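Local structure of putative uncharacterized protein PH0594 (4HXF) at residues A[200-205]-A[211-216]; A[239-244]-A[508-513]; A[244-249]-A[254-259]; A[276-281]-A[285-290]. The protein is probably a serine peptidase, an acylaminoacyl peptidase of the prolyl oligopeptidase family that assembles into a self-compartmentalizing hexamer. All blocks are in the same frame, centred on the assembly; numbering follows the deposited sequence.

Contact 1. Residues A[200-205]-A[211-216]; sequences WDIYLW and EKLFEK
Ile202 O takes two backbone N-H groups from the facing strand. Leu213 N lies 2.6 Å from Ile202 O and in its carbonyl plane, while Phe214 N, 3.2 Å from Ile202 O, is tilted 16° out of that plane. Ile202 N returns a bond to Phe214 O at 3.0 Å, and Leu204 and Glu211 form a second hydrogen-bonded pair. Two residues thus oppose one, a classic beta bulge, placed here in the outer hairpin of a four-stranded antiparallel blade of the beta-propeller. Leu213 and Phe214 both turn to Ile202; the Ile202 and Phe214 side chains lie side by side, Ile202 CD1 4.0 Å from Phe214 CD1. On the other face Tyr203 and Lys212 lie side by side, with Lys212 CE 3.5 Å from Tyr203 OH. A bend at chi3 (-83°) then carries Lys212 NZ to a salt bridge with Glu215 OE1 (2.8 Å), met from above the carboxylate plane. Where the chain turns a corner, Asp201 OD1 accepts Lys216 N at 3.0 Å and is also bonded by His189 ND1. Glu215 OE2 stands 3.1 Å from Asp201 OD1, the two carboxylates nearly perpendicular; Lys212 and His189 probably temper this meeting of like charges. An alanine in place of Asp201 would remove the carboxylate and is likely to leave Lys216 N and His189 ND1 without their common acceptor. Farther out, Lys216 NZ pairs with Asp191, Val184 of the neighbouring strand backs Ile202, and the Phe214 ring meets Tyr249 and Phe219 edge-to-face.

Contact 2. Residues A[239-244]-A[508-513]; sequences YVSEHD and DKEVIG. With MG (magnesium ion), chain D.
The carboxylate of Glu510 grips the turn at Val240 and Ser241 through three hydrogen bonds. Val240 N reaches the syn lone pair of Glu510 OE2 at 2.8 Å, and Ser241 N the syn lone pair of Glu510 OE1 at 2.9 Å, so two successive N-H groups are held in a fork. Ser241 OG adds a bond of 2.7 Å to Glu510 OE1, approaching nearly in line with the C-O bond. With CG anti to the backbone N (chi1 174°) and the chain extended beyond it, Glu510 reaches out from its helix to the turn. The turn, type I from Tyr239 to Glu242, is braced internally by Tyr239 N bonding Glu242 OE2 at 3.0 Å. Replacing Glu510 by an alanine would probably leave both N-H groups and Ser241 OG without this acceptor and untie the turn from the helix.

Nonpolar contact is slight: Glu510 CG sits at the edge of the Tyr239 ring, 4.1 Å from Tyr239 CD1, with ring and carboxylate planes 85° apart.

Metal bonding fixes the other side of the loop. Asp244 OD2 binds the magnesium ion at 2.1 Å, Glu263 completes the site, and a metal-bound water, probably polarised by the ion, donates to Val240 O and Glu242 O.

The loop leaves the propeller between strands 229-232 and 245-249 and meets helix 504-511 of the alpha/beta hydrolase fold, while Leu427 of helix 423-427 touches Tyr239 and Ser241.

Contact 3. Residues A[244-249]-A[254-259]; sequences DKIYIY and KGILDD. With MG (magnesium ion), chain D.
Ile246 and Ile248 meet Ile256 across the outer hairpin of a propeller blade, in which strand 253-255 forms the edge. Both Ile246 and Ile256 place CG1 between the backbone N and the carbonyl carbon (chi1 55° and 61°), which brings Ile246 CG1 to 3.9 Å from Ile256 CG1. Ile248 differs: its CG1 lies beside the backbone N, and the Ile248 side chain crosses that of Ile256 at about a right angle, with Ile248 CD1 3.9 Å from Ile256 CG2. Leu257 CD1 reaches Ile246 CG1 at 4.0 Å. Val274 of the next blade packs on Ile246 and Ile248, and Phe276 on Ile246 and Leu257.

The other face carries the Tyr247 ring, whose CD1 lies 3.4 Å from Gly255 CA. A methyl group at Gly255 would be tight against this ring and would clash with Asp258 OD1. Lys245 bends at chi2 and chi4, bringing its NZ to the carbonyl of Ile260.

Between the strands, Ile248 N bonds Lys254 O at 2.8 Å, and Lys254 N answers to Ile248 O. Pairing then weakens, since Ile256 N reaches Ile246 O only in a weak bond of 3.4 Å. There a water joins in, donating to Ile246 O at 2.6 Å and accepting from Leu257 N at 2.8 Å.

Contact 4. Residues A[276-281]-A[285-290]; sequences FTLFEE and NLYLWD
Glu280 OE1 accepts from Tyr287 OH at 2.5 Å and from Asn285 ND2 at 3.0 Å. The two donors use different approaches: the phenol comes in on the syn lone pair, with OE1 in the plane of the tyrosine ring, whereas the amide N-H meets the same oxygen from above the carboxylate plane, 54° out of it. OE1 nevertheless lies in the amide plane of Asn285, and the bond is nearly straight (171°). Asn285 OD1 accepts from Gly299 N, and Glu280 OE2 is bonded to a hexanediol molecule, probably from the crystallisation liquor.

Behind these three side chains run the backbone bonds of the hairpin formed by strands 273-280 and 283-289, the middle two of their propeller blade. Phe276 pairs with Tyr287 through two bonds, Tyr287 N lying 2.8 Å from Phe276 O, and Leu278 pairs likewise with Asn285.

Packing spreads from the same face. Phe276, with CG between its backbone N and carbonyl carbon (chi1 68°), lays a ring face on Tyr287 in a CH-pi contact, Tyr287 CB being 3.5 Å from Phe276 CZ. The two rings are nearly parallel but slid apart and barely overlap. Leu278 CD1 touches Tyr287 CE1 at 3.7 Å. On the opposite face Thr277 CG2 meets Leu286 CD1 at 3.8 Å, near Ile303 and Phe306 of the next blade.

With Tyr287 and Asn285 both buried, the two donors probably stabilise a charged Glu280, and the shared oxygen probably helps to hold the Asn285 amide in its orientation and anchors the end of the Tyr287 side chain.

In the fold
From the N terminus, contact 1 comes first and closes a short hairpin loop in one propeller blade. Contact 2 opens next: its loop 239-244 lies between strands of the following blade, and 508-513 follows more than 260 residues later, tying the propeller to the alpha/beta hydrolase fold. Contacts 3 and 4, both local hairpins in successive blades, nest inside that long loop without crossing; contact 3 shares Asp244 and its magnesium ion with contact 2. The blades pack in order: Phe214 of contact 1 touches Tyr249 of contact 3, whose Ile248 and Leu257 lie against Trp289 and Phe276 of contact 4. Contacts 1 and 4 stay about 14 Å apart at their nearest atoms.

Contact 1. Residues A[200-205]-A[211-216]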
# COMPACT_ATOMS: atom_id res chain seq x y z
N TRP A 200 1.93 -44.63 -25.44
CA TRP A 200 2.55 -44.44 -24.12
C TRP A 200 3.44 -45.59 -23.77
O TRP A 200 3.31 -46.70 -24.29
CB TRP A 200 1.42 -44.47 -23.03
CG TRP A 200 0.54 -43.25 -23.04
CD1 TRP A 200 0.73 -42.05 -22.28
CD2 TRP A 200 -0.68 -43.06 -23.80
NE1 TRP A 200 -0.28 -41.18 -22.52
CE2 TRP A 200 -1.17 -41.72 -23.47
CE3 TRP A 200 -1.34 -43.79 -24.78
CZ2 TRP A 200 -2.32 -41.21 -24.02
CZ3 TRP A 200 -2.51 -43.29 -25.28
CH2 TRP A 200 -2.94 -41.98 -24.99
N ASP A 201 4.38 -45.31 -22.88
CA ASP A 201 5.13 -46.30 -22.13
C ASP A 201 4.61 -46.26 -20.69
O ASP A 201 4.32 -45.15 -20.20
CB ASP A 201 6.61 -46.01 -22.16
CG ASP A 201 7.17 -45.94 -23.59
OD1 ASP A 201 6.64 -46.60 -24.49
OD2 ASP A 201 8.16 -45.23 -23.73
N ILE A 202 4.40 -47.39 -20.08
CA ILE A 202 3.84 -47.45 -18.75
C ILE A 202 4.80 -48.17 -17.82
O ILE A 202 5.32 -49.27 -18.11
CB ILE A 202 2.45 -48.16 -18.76
CG1 ILE A 202 1.51 -47.53 -19.80
CG2 ILE A 202 1.80 -48.27 -17.36
CD1 ILE A 202 0.12 -48.20 -19.94
N TYR A 203 5.06 -47.51 -16.70
CA TYR A 203 6.01 -48.02 -15.69
C TYR A 203 5.38 -48.24 -14.34
O TYR A 203 4.40 -47.61 -14.00
CB TYR A 203 7.16 -47.03 -15.49
CG TYR A 203 7.89 -46.69 -16.72
CD1 TYR A 203 9.06 -47.37 -17.06
CD2 TYR A 203 7.43 -45.65 -17.55
CE1 TYR A 203 9.73 -47.05 -18.24
CE2 TYR A 203 8.13 -45.34 -18.71
CZ TYR A 203 9.27 -46.04 -19.02
OH TYR A 203 9.98 -45.75 -20.20
N LEU A 204 5.96 -49.15 -13.57
CA LEU A 204 5.57 -49.36 -12.17
C LEU A 204 6.75 -48.86 -11.37
O LEU A 204 7.91 -49.34 -11.56
CB LEU A 204 5.30 -50.82 -11.92
CG LEU A 204 4.59 -51.12 -10.63
CD1 LEU A 204 3.21 -50.44 -10.56
CD2 LEU A 204 4.53 -52.65 -10.50
N TRP A 205 6.49 -47.89 -10.51
CA TRP A 205 7.51 -47.13 -9.75
C TRP A 205 7.31 -47.37 -8.27
O TRP A 205 6.21 -47.36 -7.73
CB TRP A 205 7.42 -45.65 -10.10
CG TRP A 205 8.57 -44.80 -9.68
CD1 TRP A 205 9.60 -44.28 -10.47
CD2 TRP A 205 8.81 -44.26 -8.33
NE1 TRP A 205 10.42 -43.52 -9.72
CE2 TRP A 205 10.00 -43.47 -8.43
CE3 TRP A 205 8.11 -44.30 -7.17
CZ2 TRP A 205 10.52 -42.76 -7.35
CZ3 TRP A 205 8.66 -43.61 -6.03
CH2 TRP A 205 9.83 -42.86 -6.13
N GLU A 211 10.09 -50.37 -13.11
CA GLU A 211 10.13 -51.39 -14.12
C GLU A 211 9.06 -51.05 -15.18
O GLU A 211 7.96 -50.54 -14.86
CB GLU A 211 9.87 -52.76 -13.52
CG GLU A 211 8.46 -53.08 -13.13
CD GLU A 211 8.30 -54.55 -12.76
OE1 GLU A 211 9.22 -55.33 -13.08
OE2 GLU A 211 7.26 -54.92 -12.18
N LYS A 212 9.42 -51.31 -16.43
CA LYS A 212 8.52 -51.03 -17.54
C LYS A 212 7.47 -52.08 -17.65
O LYS A 212 7.77 -53.30 -17.67
CB LYS A 212 9.30 -50.88 -18.85
CG LYS A 212 8.45 -50.28 -19.93
CD LYS A 212 9.20 -50.21 -21.23
CE LYS A 212 10.07 -49.04 -21.32
NZ LYS A 212 11.00 -49.21 -22.50
N LEU A 213 6.21 -51.70 -17.72
CA LEU A 213 5.16 -52.69 -17.85
C LEU A 213 4.75 -52.88 -19.30
O LEU A 213 4.41 -53.99 -19.76
CB LEU A 213 3.90 -52.31 -16.99
CG LEU A 213 3.99 -52.22 -15.50
CD1 LEU A 213 2.58 -51.82 -15.02
CD2 LEU A 213 4.40 -53.62 -14.89
N PHE A 214 4.65 -51.76 -20.00
CA PHE A 214 4.24 -51.72 -21.37
C PHE A 214 5.05 -50.76 -22.15
O PHE A 214 5.40 -49.65 -21.70
CB PHE A 214 2.75 -51.27 -21.55
CG PHE A 214 1.76 -52.21 -20.97
CD1 PHE A 214 1.25 -52.00 -19.71
CD2 PHE A 214 1.40 -53.40 -21.66
CE1 PHE A 214 0.40 -52.91 -19.09
CE2 PHE A 214 0.49 -54.31 -21.05
CZ PHE A 214 0.01 -54.05 -19.77
N GLU A 215 5.25 -51.09 -23.43
CA GLU A 215 5.99 -50.23 -24.30
C GLU A 215 5.19 -49.93 -25.54
O GLU A 215 4.79 -50.90 -26.23
CB GLU A 215 7.28 -50.98 -24.66
CG GLU A 215 7.96 -50.37 -25.81
CD GLU A 215 9.08 -49.48 -25.43
OE1 GLU A 215 10.12 -50.07 -25.01
OE2 GLU A 215 8.93 -48.26 -25.65
N LYS A 216 5.01 -48.66 -25.87
CA LYS A 216 4.33 -48.17 -27.08
C LYS A 216 2.95 -48.79 -27.24
O LYS A 216 2.64 -49.48 -28.27
CB LYS A 216 5.22 -48.35 -28.31
CG LYS A 216 4.78 -47.55 -29.49
CD LYS A 216 5.89 -47.58 -30.61
CE LYS A 216 5.56 -46.70 -31.76
NZ LYS A 216 6.89 -46.42 -32.45

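Contact 2. Residues A[239-244]-A[508-513]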
# COMPACT_ATOMS: atom_id res chain seq x y z
N TYR A 239 -5.79 -44.97 -35.41
CA TYR A 239 -6.23 -43.56 -35.37
C TYR A 239 -6.55 -43.16 -33.95
O TYR A 239 -7.20 -44.00 -33.25
CB TYR A 239 -7.55 -43.43 -36.16
CG TYR A 239 -7.34 -43.97 -37.61
CD1 TYR A 239 -6.67 -43.23 -38.53
CD2 TYR A 239 -7.76 -45.23 -37.96
CE1 TYR A 239 -6.41 -43.69 -39.83
CE2 TYR A 239 -7.56 -45.73 -39.24
CZ TYR A 239 -6.85 -44.97 -40.15
OH TYR A 239 -6.57 -45.46 -41.44
N VAL A 240 -6.22 -41.95 -33.56
CA VAL A 240 -6.52 -41.47 -32.23
C VAL A 240 -8.03 -41.43 -32.10
O VAL A 240 -8.61 -41.63 -31.03
CB VAL A 240 -5.89 -40.08 -32.07
CG1 VAL A 240 -6.36 -39.45 -30.79
CG2 VAL A 240 -4.33 -40.24 -32.02
N SER A 241 -8.70 -41.18 -33.23
CA SER A 241 -10.21 -41.12 -33.28
C SER A 241 -10.94 -42.44 -33.03
O SER A 241 -12.18 -42.41 -32.94
CB SER A 241 -10.68 -40.52 -34.59
OG SER A 241 -10.07 -39.16 -34.79
N GLU A 242 -10.24 -43.57 -33.03
CA GLU A 242 -10.85 -44.85 -32.65
C GLU A 242 -11.47 -44.75 -31.28
O GLU A 242 -10.95 -43.99 -30.45
CB GLU A 242 -9.82 -46.02 -32.72
CG GLU A 242 -9.42 -46.45 -34.09
CD GLU A 242 -8.23 -47.45 -33.91
OE1 GLU A 242 -8.36 -48.41 -33.10
OE2 GLU A 242 -7.40 -47.37 -34.72
N HIS A 243 -12.53 -45.54 -31.02
CA HIS A 243 -13.15 -45.52 -29.75
C HIS A 243 -12.22 -45.98 -28.68
O HIS A 243 -11.78 -47.16 -28.75
CB HIS A 243 -14.41 -46.36 -29.77
CG HIS A 243 -15.63 -45.72 -30.48
ND1 HIS A 243 -15.74 -44.36 -30.79
CD2 HIS A 243 -16.78 -46.32 -30.94
CE1 HIS A 243 -16.95 -44.16 -31.34
NE2 HIS A 243 -17.60 -45.35 -31.43
N ASP A 244 -12.03 -45.17 -27.66
CA ASP A 244 -11.37 -45.65 -26.41
C ASP A 244 -12.18 -46.58 -25.62
O ASP A 244 -13.39 -46.40 -25.45
CB ASP A 244 -10.95 -44.48 -25.57
CG ASP A 244 -9.84 -43.71 -26.23
OD1 ASP A 244 -8.76 -44.22 -26.43
OD2 ASP A 244 -10.07 -42.62 -26.79
N ASP A 508 -3.83 -33.25 -37.30
CA ASP A 508 -4.18 -32.88 -38.65
C ASP A 508 -3.77 -33.98 -39.64
O ASP A 508 -4.44 -34.18 -40.66
CB ASP A 508 -3.54 -31.53 -39.10
CG ASP A 508 -4.25 -30.31 -38.60
OD1 ASP A 508 -4.37 -30.11 -37.44
OD2 ASP A 508 -4.60 -29.56 -39.49
N LYS A 509 -2.65 -34.64 -39.38
CA LYS A 509 -2.21 -35.79 -40.26
C LYS A 509 -3.33 -36.83 -40.39
O LYS A 509 -3.51 -37.43 -41.48
CB LYS A 509 -0.89 -36.42 -39.86
CG LYS A 509 0.31 -35.50 -40.18
CD LYS A 509 1.63 -36.19 -39.94
CE LYS A 509 2.83 -35.26 -40.15
NZ LYS A 509 4.11 -35.86 -39.69
N GLU A 510 -4.00 -37.04 -39.28
CA GLU A 510 -5.08 -38.02 -39.21
C GLU A 510 -6.39 -37.49 -39.82
O GLU A 510 -7.01 -38.13 -40.65
CB GLU A 510 -5.31 -38.36 -37.74
CG GLU A 510 -6.50 -39.27 -37.49
CD GLU A 510 -6.52 -39.87 -36.11
OE1 GLU A 510 -7.71 -40.03 -35.67
OE2 GLU A 510 -5.43 -40.37 -35.68
N VAL A 511 -6.77 -36.25 -39.40
CA VAL A 511 -8.10 -35.76 -39.79
C VAL A 511 -8.16 -35.16 -41.23
O VAL A 511 -9.17 -35.26 -41.94
CB VAL A 511 -8.71 -34.79 -38.73
CG1 VAL A 511 -10.09 -34.30 -39.21
CG2 VAL A 511 -8.79 -35.54 -37.43
N ILE A 512 -7.06 -34.54 -41.66
CA ILE A 512 -6.91 -33.93 -42.97
C ILE A 512 -6.08 -34.82 -43.93
O ILE A 512 -6.52 -35.07 -45.09
CB ILE A 512 -6.32 -32.50 -42.91
CG1 ILE A 512 -7.04 -31.76 -41.76
CG2 ILE A 512 -6.45 -31.78 -44.26
CD1 ILE A 512 -8.53 -31.68 -41.89
N GLY A 513 -4.93 -35.28 -43.50
CA GLY A 513 -4.12 -36.19 -44.29
C GLY A 513 -2.63 -36.10 -44.04
O GLY A 513 -2.10 -35.15 -43.48
MG MG D . -11.36 -41.12 -27.52
O HOH W 1 -10.83 -41.51 -29.49
O HOH W 2 -12.61 -39.59 -28.14
O HOH W 3 -9.66 -39.78 -27.48
O HOH W 4 -11.89 -40.67 -25.46

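Contact 3. Residues A[244-249]-A[254-259]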
# COMPACT_ATOMS: atom_id res chain seq x y z
N ASP A 244 -12.03 -45.17 -27.66
CA ASP A 244 -11.37 -45.65 -26.41
C ASP A 244 -12.18 -46.58 -25.62
O ASP A 244 -13.39 -46.40 -25.45
CB ASP A 244 -10.95 -44.48 -25.57
CG ASP A 244 -9.84 -43.71 -26.23
OD1 ASP A 244 -8.76 -44.22 -26.43
OD2 ASP A 244 -10.07 -42.62 -26.79
N LYS A 245 -11.53 -47.66 -25.23
CA LYS A 245 -12.15 -48.68 -24.42
C LYS A 245 -11.43 -48.82 -23.05
O LYS A 245 -10.61 -48.03 -22.67
CB LYS A 245 -12.08 -50.03 -25.14
CG LYS A 245 -12.65 -50.09 -26.55
CD LYS A 245 -14.16 -49.74 -26.66
CE LYS A 245 -14.67 -49.92 -28.13
NZ LYS A 245 -14.82 -51.36 -28.60
N ILE A 246 -11.86 -49.73 -22.25
CA ILE A 246 -11.24 -49.99 -20.94
C ILE A 246 -10.88 -51.51 -20.80
O ILE A 246 -11.57 -52.42 -21.33
CB ILE A 246 -12.14 -49.52 -19.76
CG1 ILE A 246 -13.50 -50.18 -19.87
CG2 ILE A 246 -12.06 -48.00 -19.67
CD1 ILE A 246 -14.49 -49.66 -18.81
N TYR A 247 -9.81 -51.76 -20.07
CA TYR A 247 -9.21 -53.04 -19.85
C TYR A 247 -8.76 -53.16 -18.39
O TYR A 247 -8.39 -52.14 -17.77
CB TYR A 247 -7.94 -53.21 -20.69
CG TYR A 247 -8.15 -52.99 -22.15
CD1 TYR A 247 -8.34 -54.06 -22.96
CD2 TYR A 247 -8.16 -51.75 -22.69
CE1 TYR A 247 -8.62 -53.88 -24.31
CE2 TYR A 247 -8.39 -51.54 -24.00
CZ TYR A 247 -8.66 -52.62 -24.81
OH TYR A 247 -8.92 -52.37 -26.13
N ILE A 248 -8.88 -54.36 -17.86
CA ILE A 248 -8.38 -54.68 -16.51
C ILE A 248 -7.06 -55.38 -16.71
O ILE A 248 -6.95 -56.35 -17.49
CB ILE A 248 -9.42 -55.54 -15.73
CG1 ILE A 248 -10.64 -54.64 -15.34
CG2 ILE A 248 -8.77 -56.20 -14.50
CD1 ILE A 248 -11.87 -55.50 -14.89
N TYR A 249 -6.04 -54.93 -15.99
CA TYR A 249 -4.74 -55.55 -16.04
C TYR A 249 -4.34 -56.09 -14.66
O TYR A 249 -4.19 -55.35 -13.72
CB TYR A 249 -3.71 -54.61 -16.58
CG TYR A 249 -2.32 -55.18 -16.55
CD1 TYR A 249 -1.95 -56.26 -17.36
CD2 TYR A 249 -1.35 -54.58 -15.79
CE1 TYR A 249 -0.65 -56.75 -17.36
CE2 TYR A 249 -0.08 -55.04 -15.78
CZ TYR A 249 0.26 -56.12 -16.55
OH TYR A 249 1.56 -56.50 -16.46
N LYS A 254 -7.22 -57.73 -19.97
CA LYS A 254 -8.57 -58.20 -20.30
C LYS A 254 -9.49 -57.00 -20.66
O LYS A 254 -9.72 -56.13 -19.82
CB LYS A 254 -9.19 -58.92 -19.13
CG LYS A 254 -8.38 -60.12 -18.63
CD LYS A 254 -8.45 -61.34 -19.56
CE LYS A 254 -9.78 -62.13 -19.62
NZ LYS A 254 -9.74 -63.10 -20.76
N GLY A 255 -9.99 -57.00 -21.90
CA GLY A 255 -10.99 -56.06 -22.43
C GLY A 255 -12.25 -56.43 -21.68
O GLY A 255 -12.51 -57.57 -21.43
N ILE A 256 -13.01 -55.47 -21.24
CA ILE A 256 -14.28 -55.83 -20.70
C ILE A 256 -15.47 -55.32 -21.56
O ILE A 256 -16.58 -55.78 -21.32
CB ILE A 256 -14.37 -55.47 -19.22
CG1 ILE A 256 -14.19 -53.97 -19.09
CG2 ILE A 256 -13.39 -56.35 -18.36
CD1 ILE A 256 -13.99 -53.51 -17.68
N LEU A 257 -15.21 -54.50 -22.58
CA LEU A 257 -16.22 -54.04 -23.56
C LEU A 257 -15.84 -54.41 -25.01
O LEU A 257 -16.02 -53.64 -25.97
CB LEU A 257 -16.36 -52.53 -23.53
CG LEU A 257 -16.53 -51.95 -22.18
CD1 LEU A 257 -16.62 -50.44 -22.37
CD2 LEU A 257 -17.73 -52.59 -21.43
N ASP A 258 -15.22 -55.58 -25.17
CA ASP A 258 -14.70 -56.00 -26.50
C ASP A 258 -15.86 -56.04 -27.57
O ASP A 258 -15.65 -55.86 -28.77
CB ASP A 258 -14.02 -57.42 -26.43
CG ASP A 258 -12.53 -57.42 -25.91
OD1 ASP A 258 -11.81 -56.38 -25.96
OD2 ASP A 258 -12.08 -58.54 -25.49
N ASP A 259 -17.05 -56.29 -27.11
CA ASP A 259 -18.21 -56.47 -27.97
C ASP A 259 -19.13 -55.24 -28.12
O ASP A 259 -20.20 -55.34 -28.71
CB ASP A 259 -19.04 -57.58 -27.35
MG MG D . -11.36 -41.12 -27.52
O HOH W 5 -16.30 -53.44 -30.51
O HOH W 6 -12.85 -53.24 -23.44
O HOH W 1 -10.83 -41.51 -29.49
O HOH W 2 -12.61 -39.59 -28.14
O HOH W 3 -9.66 -39.78 -27.48
O HOH W 4 -11.89 -40.67 -25.46

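Contact 4. Residues A[276-281]-A[285-290]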
# COMPACT_ATOMS: atom_id res chain seq x y z
N PHE A 276 -18.67 -47.17 -15.44
CA PHE A 276 -18.21 -46.44 -16.59
C PHE A 276 -19.40 -45.83 -17.35
O PHE A 276 -20.50 -46.32 -17.28
CB PHE A 276 -17.43 -47.41 -17.50
CG PHE A 276 -18.23 -48.48 -18.15
CD1 PHE A 276 -18.39 -49.70 -17.50
CD2 PHE A 276 -18.75 -48.32 -19.42
CE1 PHE A 276 -19.10 -50.69 -18.10
CE2 PHE A 276 -19.45 -49.35 -20.01
CZ PHE A 276 -19.64 -50.54 -19.35
N THR A 277 -19.11 -44.80 -18.11
CA THR A 277 -20.06 -44.18 -18.95
C THR A 277 -19.69 -44.34 -20.41
O THR A 277 -18.49 -44.45 -20.74
CB THR A 277 -20.16 -42.67 -18.68
OG1 THR A 277 -18.85 -42.07 -18.54
CG2 THR A 277 -20.93 -42.49 -17.28
N LEU A 278 -20.67 -44.35 -21.28
CA LEU A 278 -20.50 -44.43 -22.74
C LEU A 278 -21.20 -43.37 -23.44
O LEU A 278 -22.30 -42.93 -23.03
CB LEU A 278 -21.14 -45.74 -23.29
CG LEU A 278 -20.70 -47.11 -22.82
CD1 LEU A 278 -21.54 -48.31 -23.37
CD2 LEU A 278 -19.21 -47.27 -23.24
N PHE A 279 -20.61 -42.96 -24.56
CA PHE A 279 -21.22 -41.99 -25.47
C PHE A 279 -22.15 -42.78 -26.39
O PHE A 279 -21.75 -43.69 -27.15
CB PHE A 279 -20.20 -41.28 -26.32
CG PHE A 279 -19.29 -40.36 -25.63
CD1 PHE A 279 -18.03 -40.81 -25.28
CD2 PHE A 279 -19.59 -39.02 -25.43
CE1 PHE A 279 -17.08 -40.02 -24.72
CE2 PHE A 279 -18.63 -38.21 -24.81
CZ PHE A 279 -17.38 -38.73 -24.42
N GLU A 280 -23.44 -42.49 -26.33
CA GLU A 280 -24.45 -43.26 -27.05
C GLU A 280 -25.56 -42.34 -27.64
O GLU A 280 -26.46 -41.92 -26.90
CB GLU A 280 -25.14 -44.28 -26.17
CG GLU A 280 -24.26 -45.39 -25.62
CD GLU A 280 -25.02 -46.42 -24.84
OE1 GLU A 280 -25.27 -46.23 -23.69
OE2 GLU A 280 -25.39 -47.41 -25.45
N GLU A 281 -25.51 -42.09 -28.93
CA GLU A 281 -26.53 -41.42 -29.73
C GLU A 281 -27.15 -40.22 -29.03
O GLU A 281 -28.37 -40.07 -28.91
CB GLU A 281 -27.63 -42.44 -30.09
CG GLU A 281 -27.08 -43.75 -30.66
CD GLU A 281 -26.83 -44.82 -29.56
OE1 GLU A 281 -27.64 -44.89 -28.65
OE2 GLU A 281 -25.79 -45.54 -29.54
N ASN A 285 -24.28 -42.34 -20.87
CA ASN A 285 -25.03 -43.27 -20.02
C ASN A 285 -24.11 -44.04 -19.10
O ASN A 285 -22.99 -44.37 -19.52
CB ASN A 285 -25.84 -44.27 -20.86
CG ASN A 285 -26.97 -43.62 -21.66
OD1 ASN A 285 -27.68 -42.73 -21.13
ND2 ASN A 285 -27.09 -44.02 -22.94
N LEU A 286 -24.53 -44.32 -17.88
CA LEU A 286 -23.78 -45.04 -16.80
C LEU A 286 -24.14 -46.51 -16.69
O LEU A 286 -25.31 -46.93 -16.69
CB LEU A 286 -24.06 -44.36 -15.42
CG LEU A 286 -23.31 -44.94 -14.19
CD1 LEU A 286 -21.76 -44.78 -14.37
CD2 LEU A 286 -23.74 -44.15 -12.95
N TYR A 287 -23.07 -47.31 -16.67
CA TYR A 287 -23.09 -48.75 -16.55
C TYR A 287 -22.13 -49.20 -15.46
O TYR A 287 -21.28 -48.45 -15.02
CB TYR A 287 -22.60 -49.37 -17.89
CG TYR A 287 -23.49 -49.06 -19.06
CD1 TYR A 287 -23.31 -47.93 -19.80
CD2 TYR A 287 -24.60 -49.82 -19.38
CE1 TYR A 287 -24.15 -47.63 -20.86
CE2 TYR A 287 -25.50 -49.50 -20.41
CZ TYR A 287 -25.21 -48.39 -21.18
OH TYR A 287 -26.06 -48.10 -22.21
N LEU A 288 -22.30 -50.47 -15.10
CA LEU A 288 -21.43 -51.23 -14.23
C LEU A 288 -20.98 -52.50 -14.98
O LEU A 288 -21.76 -53.09 -15.70
CB LEU A 288 -22.24 -51.66 -12.94
CG LEU A 288 -21.91 -53.02 -12.27
CD1 LEU A 288 -20.63 -52.73 -11.49
CD2 LEU A 288 -22.94 -53.58 -11.35
N TRP A 289 -19.74 -52.92 -14.76
CA TRP A 289 -19.30 -54.27 -15.14
C TRP A 289 -18.92 -54.99 -13.92
O TRP A 289 -18.10 -54.57 -13.16
CB TRP A 289 -18.18 -54.22 -16.19
CG TRP A 289 -17.69 -55.57 -16.59
CD1 TRP A 289 -18.06 -56.31 -17.69
CD2 TRP A 289 -16.62 -56.29 -15.98
NE1 TRP A 289 -17.30 -57.45 -17.78
CE2 TRP A 289 -16.46 -57.51 -16.76
CE3 TRP A 289 -15.84 -56.10 -14.88
CZ2 TRP A 289 -15.53 -58.49 -16.42
CZ3 TRP A 289 -14.91 -57.07 -14.53
CH2 TRP A 289 -14.77 -58.24 -15.28
N ASP A 290 -19.53 -56.17 -13.75
CA ASP A 290 -19.25 -57.02 -12.54
C ASP A 290 -19.03 -58.45 -13.01
O ASP A 290 -19.24 -59.40 -12.25
CB ASP A 290 -20.40 -57.00 -11.55
CG ASP A 290 -21.72 -57.54 -12.16
OD1 ASP A 290 -21.74 -58.07 -13.31
OD2 ASP A 290 -22.77 -57.40 -11.48